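Local coordinates for protein importin subunit beta-1 (PDB 5OWU) that carries proteins into the nucleus as the beta subunit of importin, joining the alpha subunit that recognises classical nuclear localization signals in the cargo, at residues 134-137 with 138-141. Residues are numbered along the deposited sequence; the frame is centred on the assembly and turned at random.
Sequences ELMK and IMVD
The carboxylate of D141 receives K137 NZ at its edge and has the backbone carbonyl oxygen of K137 against one face. The salt bridge runs from K137 NZ to D141 OD2 at 2.9 Å, uses the syn lone pair and lies close to the carboxylate plane; K137 O sits over the face, 3.3 Å from D141 CG. With CG anti to the backbone N (chi1 -163°), the bend at chi2 (-97°) sets K137 CD 3.1 Å from D141 OD2, and the chi4 bend (-60°) then turns NZ to that oxygen. With an alanine here the K137 ammonium is likely to lose its carboxylate mate, and the lysine chain to be freer to turn.

The backbone evidence is helical: N of D141 bonds to O of K137 at 3.0 Å, one of four i to i+4 bonds joining residues 134-137 to 138-141. On another side of the helix, L135 CD1 meets the M139 methyl CE at 3.9 Å, while M136 CE lies 4.1 Å from M139 CG. All three are buried: M136 and M139 pack on L159 of helix 149-165 within HEAT repeat 4, and L135 on I119 and A123 of helix 109-126. Helix 133-142 thus combines a methionine-rich buried side with an i to i+4 ion pair, whose ammonium probably eases the closeness of two acceptors, K137 O and D141 OD2, 3.3 Å apart and not hydrogen-bonded.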
# COMPACT_ATOMS: atom_id res chain seq x y z
N GLU A 134 7.79 -33.63 20.51
CA GLU A 134 9.01 -34.17 19.94
C GLU A 134 9.63 -33.24 18.90
O GLU A 134 10.85 -33.31 18.68
CB GLU A 134 8.73 -35.53 19.31
CG GLU A 134 8.08 -36.53 20.26
CD GLU A 134 6.56 -36.59 20.14
OE1 GLU A 134 5.93 -35.60 19.69
OE2 GLU A 134 5.99 -37.63 20.51
N LEU A 135 8.83 -32.38 18.28
CA LEU A 135 9.30 -31.65 17.11
C LEU A 135 10.46 -30.73 17.45
O LEU A 135 11.47 -30.71 16.75
CB LEU A 135 8.17 -30.85 16.47
CG LEU A 135 8.62 -30.00 15.27
CD1 LEU A 135 9.19 -30.86 14.17
CD2 LEU A 135 7.48 -29.16 14.72
N MET A 136 10.31 -29.92 18.51
CA MET A 136 11.32 -28.91 18.79
C MET A 136 12.62 -29.54 19.28
O MET A 136 13.70 -29.02 19.00
CB MET A 136 10.78 -27.92 19.82
CG MET A 136 9.85 -26.88 19.21
SD MET A 136 10.62 -26.03 17.82
CE MET A 136 9.50 -26.43 16.50
N LYS A 137 12.53 -30.67 19.98
CA LYS A 137 13.74 -31.43 20.29
C LYS A 137 14.40 -31.92 19.01
O LYS A 137 15.63 -31.85 18.87
CB LYS A 137 13.38 -32.60 21.21
CG LYS A 137 14.56 -33.23 21.93
CD LYS A 137 15.06 -34.47 21.21
CE LYS A 137 15.98 -35.30 22.10
NZ LYS A 137 17.18 -34.53 22.53
N ILE A 138 13.60 -32.38 18.04
CA ILE A 138 14.18 -32.82 16.77
C ILE A 138 14.84 -31.64 16.05
O ILE A 138 15.91 -31.79 15.45
CB ILE A 138 13.11 -33.50 15.88
CG1 ILE A 138 12.69 -34.84 16.48
CG2 ILE A 138 13.65 -33.71 14.47
CD1 ILE A 138 11.53 -35.55 15.76
N MET A 139 14.21 -30.47 16.08
CA MET A 139 14.77 -29.31 15.38
C MET A 139 16.08 -28.87 16.03
O MET A 139 17.06 -28.60 15.34
CB MET A 139 13.77 -28.16 15.36
CG MET A 139 12.48 -28.40 14.54
SD MET A 139 12.70 -28.55 12.75
CE MET A 139 12.75 -30.33 12.58
N VAL A 140 16.11 -28.80 17.37
CA VAL A 140 17.33 -28.40 18.06
C VAL A 140 18.45 -29.40 17.75
O VAL A 140 19.58 -29.01 17.44
CB VAL A 140 17.08 -28.27 19.57
CG1 VAL A 140 18.41 -28.11 20.34
CG2 VAL A 140 16.16 -27.10 19.83
N ASP A 141 18.15 -30.70 17.82
CA ASP A 141 19.17 -31.68 17.50
C ASP A 141 19.60 -31.60 16.04
O ASP A 141 20.77 -31.81 15.73
CB ASP A 141 18.68 -33.09 17.84
CG ASP A 141 18.52 -33.31 19.33
OD1 ASP A 141 19.14 -32.56 20.12
OD2 ASP A 141 17.78 -34.24 19.71